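Local coordinates for uncharacterized protein (Legionella pneumophila subsp. pneumophila str. Philadelphia 1, PDB 4RXV) that is uncharacterized but carries a domain of the RavJ peptidase family, in the papain-like CA clan, and so may act as a cysteine-protease-like enzyme, at residues Q10-L13 with K14-Q17; V23-I26 with G27-H31. One frame throughout, in Å; residues are numbered along the deposited sequence.

Contact 1: residues Q10-L13 with K14-Q17; sequences QERL and KQEQ
Three donors converge on Glu16 OE2: the guanidinium of Arg12, a water, and the backbone N of Tyr224 from the C-terminal tail. The Arg12 share is a short salt bridge, NH1 to Glu16 OE2 2.8 Å, nearly straight at 168°. OE2 lies at the edge of the guanidinium, in its plane; NH1 comes from above the carboxylate plane, and the two planes are 61° apart. Water 1 sits at the same guanidinium's edge, taking a hydrogen bond from Arg12 NH2 at 3.0 Å and giving a weak one to Glu16 OE2. The bend at chi2 of Arg12 (64°) folds the long chain forward past the end of helix 6-14, to Glu16. Glu16 OE1 turns to Asn85 ND2.

On another side of the helix, Glu11 and Lys14 run side by side in the same direction, and a salt bridge joins Lys14 NZ to Glu11 OE2 at 3.0 Å, on the syn side but tilted out of the carboxylate plane. Here the flexible lysine suits the i to i+3 spacing, its methylenes lying beside the Gln10 carbonyl, with CG 3.3 Å from Gln10 O.

Lys14 N still makes the helical bond to Gln10 O (2.8 Å). Glu16 N then bonds to Leu13 O, an i to i+3 step, and Gln17 N to Lys14 O (3.0 Å) closes a type I turn, Lys14 to Gln17, where Gln17 takes positive phi and the helix has ended. Leu13, buried, packs on Ser109 of helix 105-114. With three donors on one oxygen, the buried Glu16 is probably held as the carboxylate, joining the helix end to the tail.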
ATOM      1  N   GLN A  10       8.611   8.824  -3.040  1.00  8.44           N
ATOM      2  CA  GLN A  10       9.166   7.740  -2.249  1.00  8.03           C
ATOM      3  C   GLN A  10       9.483   8.196  -0.833  1.00  8.49           C
ATOM      4  O   GLN A  10       9.220   7.482   0.135  1.00  8.79           O
ATOM      5  CB  GLN A  10      10.406   7.180  -2.938  1.00  8.79           C
ATOM      6  CG  GLN A  10      11.053   6.018  -2.227  1.00  8.69           C
ATOM      7  CD  GLN A  10      12.184   5.463  -3.038  1.00  9.65           C
ATOM      8  OE1 GLN A  10      12.022   4.528  -3.830  1.00 11.13           O
ATOM      9  NE2 GLN A  10      13.317   6.087  -2.923  1.00 10.58           N
ATOM     10  N   GLU A  11      10.036   9.395  -0.694  1.00  8.79           N
ATOM     11  CA  GLU A  11      10.331   9.929   0.629  1.00  9.34           C
ATOM     12  C   GLU A  11       9.059  10.075   1.461  1.00  9.14           C
ATOM     13  O   GLU A  11       9.050   9.724   2.633  1.00  9.23           O
ATOM     14  CB  GLU A  11      11.076  11.253   0.531  1.00 11.47           C
ATOM     15  CG  GLU A  11      12.534  11.090   0.125  1.00 18.60           C
ATOM     16  CD  GLU A  11      13.327  10.172   1.078  1.00 22.82           C
ATOM     17  OE1 GLU A  11      13.098  10.263   2.317  1.00 23.54           O
ATOM     18  OE2 GLU A  11      14.163   9.346   0.592  1.00 22.91           O
ATOM     19  N   ARG A  12       7.978  10.567   0.856  1.00  8.42           N
ATOM     20  CA  ARG A  12       6.707  10.700   1.556  1.00  8.58           C
ATOM     21  C   ARG A  12       6.227   9.319   2.051  1.00  7.79           C
ATOM     22  O   ARG A  12       5.711   9.199   3.160  1.00  8.19           O
ATOM     23  CB  ARG A  12       5.653  11.326   0.654  1.00  8.89           C
ATOM     24  CG  ARG A  12       4.244  11.322   1.240  1.00  8.84           C
ATOM     25  CD  ARG A  12       4.136  12.179   2.501  1.00  9.11           C
ATOM     26  NE  ARG A  12       2.816  12.130   3.106  1.00  9.17           N
ATOM     27  CZ  ARG A  12       2.461  11.275   4.048  1.00  8.96           C
ATOM     28  NH1 ARG A  12       3.300  10.350   4.477  1.00  8.76           N
ATOM     29  NH2 ARG A  12       1.249  11.340   4.544  1.00  9.55           N
ATOM     30  N   LEU A  13       6.366   8.291   1.225  1.00  7.32           N
ATOM     31  CA  LEU A  13       5.948   6.946   1.613  1.00  7.29           C
ATOM     32  C   LEU A  13       6.878   6.370   2.685  1.00  7.07           C
ATOM     33  O   LEU A  13       6.406   5.651   3.575  1.00  8.15           O
ATOM     34  CB  LEU A  13       5.914   6.063   0.365  1.00  7.36           C
ATOM     35  CG  LEU A  13       4.832   6.436  -0.646  1.00  7.80           C
ATOM     36  CD1 LEU A  13       5.130   5.856  -2.013  1.00  7.95           C
ATOM     37  CD2 LEU A  13       3.439   5.977  -0.167  1.00  8.19           C
ATOM     38  N   LYS A  14       8.170   6.672   2.619  1.00  7.91           N
ATOM     39  CA  LYS A  14       9.101   6.239   3.656  1.00  8.50           C
ATOM     40  C   LYS A  14       8.703   6.789   5.037  1.00  8.35           C
ATOM     41  O   LYS A  14       8.918   6.143   6.054  1.00  8.64           O
ATOM     42  CB  LYS A  14      10.545   6.606   3.285  1.00  8.63           C
ATOM     43  CG  LYS A  14      11.122   5.720   2.225  1.00  9.97           C
ATOM     44  CD  LYS A  14      12.419   6.220   1.647  1.00 11.76           C
ATOM     45  CE  LYS A  14      13.492   6.370   2.673  1.00 13.44           C
ATOM     46  NZ  LYS A  14      14.773   6.733   2.023  1.00 16.72           N
ATOM     47  N   GLN A  15       8.114   7.986   5.079  1.00  8.29           N
ATOM     48  CA  GLN A  15       7.691   8.576   6.336  1.00  8.39           C
ATOM     49  C   GLN A  15       6.675   7.708   7.060  1.00  7.62           C
ATOM     50  O   GLN A  15       6.514   7.860   8.266  1.00  8.44           O
ATOM     51  CB  GLN A  15       7.129   9.975   6.126  1.00  9.52           C
ATOM     52  CG  GLN A  15       8.171  10.982   5.700  1.00 10.20           C
ATOM     53  CD  GLN A  15       7.585  12.325   5.388  1.00 10.95           C
ATOM     54  OE1 GLN A  15       7.409  12.677   4.238  1.00 13.04           O
ATOM     55  NE2 GLN A  15       7.287  13.085   6.415  1.00 12.70           N
ATOM     56  N   GLU A  16       5.962   6.831   6.346  1.00  7.56           N
ATOM     57  CA  GLU A  16       4.960   5.995   6.968  1.00  7.67           C
ATOM     58  C   GLU A  16       5.542   4.816   7.731  1.00  7.56           C
ATOM     59  O   GLU A  16       4.825   4.159   8.468  1.00  8.36           O
ATOM     60  CB  GLU A  16       3.943   5.511   5.921  1.00  7.98           C
ATOM     61  CG  GLU A  16       3.168   6.660   5.326  1.00  8.34           C
ATOM     62  CD  GLU A  16       2.472   7.476   6.397  1.00  9.29           C
ATOM     63  OE1 GLU A  16       1.564   6.942   7.058  1.00 12.88           O
ATOM     64  OE2 GLU A  16       2.838   8.646   6.594  1.00 10.71           O
ATOM     65  N   GLN A  17       6.827   4.560   7.549  1.00  7.78           N
ATOM     66  CA  GLN A  17       7.524   3.474   8.265  1.00  8.46           C
ATOM     67  C   GLN A  17       6.763   2.147   8.116  1.00  7.70           C
ATOM     68  O   GLN A  17       6.485   1.439   9.099  1.00  8.68           O
ATOM     69  CB  GLN A  17       7.758   3.836   9.730  1.00  9.80           C
ATOM     70  CG  GLN A  17       8.670   5.059   9.872  1.00 13.32           C
ATOM     71  CD  GLN A  17      10.079   4.805   9.336  1.00 17.41           C
ATOM     72  OE1 GLN A  17      10.762   3.916   9.835  1.00 18.81           O
ATOM     73  NE2 GLN A  17      10.544   5.628   8.400  1.00 24.97           N
TER
HETATM   74  O   HOH W   1       0.008   9.663   6.690  1.00 11.83           O

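Contact 2: residues V23-I26 with G27-H31; sequences VADI and GNFPH
The Phe29 ring presents its edge to the main-chain Asp25 O, which lies in the ring plane, 3.4 Å from Phe29 CD2. An aromatic edge, with its slightly positive hydrogens, suits this oxygen better than a face would. The carboxylate oxygen Asp25 OD2 approaches Phe29 CE2 obliquely, from off the ring plane, at 3.6 Å. Carboxylate and ring planes stand 72° apart. Trp173 meets the same ring edge-to-face and gives its indole NE1 to Asp25 OD1, while OD2 accepts from Cys102 N.

Asp25 CG sits in the crowded position between backbone N and carbonyl carbon (chi1 57°), and the carboxylate bridges the loop to these two distant parts of the chain. The backbone is a type I turn, Val23 to Ile26, running on into a short 3-10 segment: Asn28 N bonds to Asp25 O at 2.9 Å, and Phe29 N to Ile26 O at 3.2 Å. Gly27 N gives a hydrogen bond to water 2 (2.9 Å), which donates in turn to Ala24 O. Ile26 is buried and packs its branched side chain against Ser42 and Tyr46 of helix 37-50 and against Leu33 and Met177.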
ATOM      1  N   VAL A  23       2.482  -7.383  10.112  1.00 10.16           N
ATOM      2  CA  VAL A  23       2.002  -7.958   8.866  1.00  9.97           C
ATOM      3  C   VAL A  23       1.339  -9.285   9.273  1.00  9.48           C
ATOM      4  O   VAL A  23       2.014 -10.295   9.537  1.00 10.49           O
ATOM      5  CB  VAL A  23       3.130  -8.169   7.844  1.00 10.18           C
ATOM      6  CG1 VAL A  23       2.591  -8.766   6.585  1.00 10.38           C
ATOM      7  CG2 VAL A  23       3.808  -6.847   7.541  1.00 12.95           C
ATOM      8  N   ALA A  24       0.008  -9.280   9.351  1.00  9.58           N
ATOM      9  CA  ALA A  24      -0.723 -10.367  10.009  1.00 10.79           C
ATOM     10  C   ALA A  24      -0.672 -11.694   9.263  1.00 11.62           C
ATOM     11  O   ALA A  24      -0.913 -12.745   9.862  1.00 12.81           O
ATOM     12  CB  ALA A  24      -2.170  -9.937  10.252  1.00 12.93           C
ATOM     13  N   ASP A  25      -0.328 -11.651   7.978  1.00 10.62           N
ATOM     14  CA  ASP A  25      -0.266 -12.847   7.145  1.00 10.76           C
ATOM     15  C   ASP A  25       1.174 -13.211   6.774  1.00 10.82           C
ATOM     16  O   ASP A  25       1.379 -13.973   5.838  1.00 10.54           O
ATOM     17  CB  ASP A  25      -1.127 -12.701   5.886  1.00 10.87           C
ATOM     18  CG  ASP A  25      -0.758 -11.501   5.045  1.00 10.34           C
ATOM     19  OD1 ASP A  25       0.148 -10.720   5.421  1.00 10.81           O
ATOM     20  OD2 ASP A  25      -1.427 -11.323   4.007  1.00 11.72           O
ATOM     21  N   ILE A  26       2.153 -12.686   7.505  1.00 10.71           N
ATOM     22  CA  ILE A  26       3.552 -12.928   7.179  1.00 11.03           C
ATOM     23  C   ILE A  26       3.857 -14.423   7.099  1.00 11.88           C
ATOM     24  O   ILE A  26       4.630 -14.856   6.258  1.00 12.06           O
ATOM     25  CB  ILE A  26       4.469 -12.183   8.183  1.00 11.25           C
ATOM     26  CG1 ILE A  26       5.938 -12.280   7.786  1.00 12.56           C
ATOM     27  CG2 ILE A  26       4.248 -12.660   9.612  1.00 11.85           C
ATOM     28  CD1 ILE A  26       6.761 -11.155   8.348  1.00 13.89           C
ATOM     29  N   GLY A  27       3.240 -15.218   7.970  1.00 10.85           N
ATOM     30  CA  GLY A  27       3.480 -16.656   8.006  1.00 11.28           C
ATOM     31  C   GLY A  27       2.938 -17.402   6.802  1.00 10.93           C
ATOM     32  O   GLY A  27       3.329 -18.530   6.548  1.00 12.04           O
ATOM     33  N   ASN A  28       1.998 -16.795   6.084  0.58 10.86           N
ATOM     34  CA  ASN A  28       1.419 -17.425   4.901  0.58 11.33           C
ATOM     35  C   ASN A  28       2.262 -17.211   3.647  0.58 10.27           C
ATOM     36  O   ASN A  28       2.052 -17.878   2.631  0.58 11.10           O
ATOM     37  CB  ASN A  28       0.020 -16.869   4.631  0.58 13.23           C
ATOM     38  CG  ASN A  28      -1.001 -17.319   5.648  0.58 17.21           C
ATOM     39  OD1 ASN A  28      -0.688 -17.543   6.819  0.58 15.82           O
ATOM     40  ND2 ASN A  28      -2.242 -17.447   5.204  0.58 23.03           N
ATOM     41  N   PHE A  29       3.216 -16.290   3.715  1.00  9.52           N
ATOM     42  CA  PHE A  29       3.986 -15.914   2.523  1.00  9.32           C
ATOM     43  C   PHE A  29       5.503 -15.884   2.768  1.00  9.45           C
ATOM     44  O   PHE A  29       6.171 -14.876   2.521  1.00  9.98           O
ATOM     45  CB  PHE A  29       3.527 -14.544   2.032  1.00  9.64           C
ATOM     46  CG  PHE A  29       2.092 -14.481   1.556  1.00  9.50           C
ATOM     47  CD1 PHE A  29       1.785 -14.736   0.230  1.00 10.21           C
ATOM     48  CD2 PHE A  29       1.072 -14.118   2.422  1.00  9.98           C
ATOM     49  CE1 PHE A  29       0.481 -14.644  -0.226  1.00 11.74           C
ATOM     50  CE2 PHE A  29      -0.229 -14.026   1.974  1.00 11.00           C
ATOM     51  CZ  PHE A  29      -0.526 -14.291   0.645  1.00 11.19           C
ATOM     52  N   PRO A  30       6.088 -16.994   3.240  1.00  9.81           N
ATOM     53  CA  PRO A  30       7.537 -16.998   3.481  1.00  9.68           C
ATOM     54  C   PRO A  30       8.331 -16.686   2.205  1.00  9.55           C
ATOM     55  O   PRO A  30       9.446 -16.159   2.260  1.00 10.54           O
ATOM     56  CB  PRO A  30       7.790 -18.430   3.984  1.00 10.87           C
ATOM     57  CG  PRO A  30       6.674 -19.246   3.417  1.00 10.94           C
ATOM     58  CD  PRO A  30       5.484 -18.318   3.472  1.00 10.41           C
ATOM     59  N   HIS A  31       7.781 -17.064   1.064  1.00  9.64           N
ATOM     60  CA  HIS A  31       8.423 -16.826  -0.228  1.00  9.94           C
ATOM     61  C   HIS A  31       8.438 -15.357  -0.651  1.00 10.08           C
ATOM     62  O   HIS A  31       9.151 -14.998  -1.603  1.00 11.23           O
ATOM     63  CB  HIS A  31       7.760 -17.666  -1.310  1.00 10.70           C
ATOM     64  CG  HIS A  31       6.272 -17.550  -1.338  1.00 10.38           C
ATOM     65  ND1 HIS A  31       5.467 -18.016  -0.317  1.00 11.22           N
ATOM     66  CD2 HIS A  31       5.442 -17.077  -2.299  1.00 11.72           C
ATOM     67  CE1 HIS A  31       4.207 -17.773  -0.640  1.00 11.07           C
ATOM     68  NE2 HIS A  31       4.167 -17.232  -1.842  1.00 11.95           N
TER
HETATM   69  O   HOH W   2       0.905 -15.002   9.699  1.00 17.33           O

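Contacts 1 and 2 follow one another along the chain, with residues 18-22 between them: the first lies at the end of helix 6-14, and the second starts on the last residue of strand 22-23 and runs on into the loop. Their centres are 22 Å apart and their nearest atoms about 9 Å, so they do not touch. Contact 1, partly buried, closes the first helix against helix 105-114 and the C-terminal tail, whereas contact 2 is a surface turn beside helix 37-50. Strand 22-23 pairs in parallel with strand 95-100 of the three-stranded mixed sheet. Both contacts fall in the RavJ peptidase family region, so they belong to the same N-terminal part of the full protein.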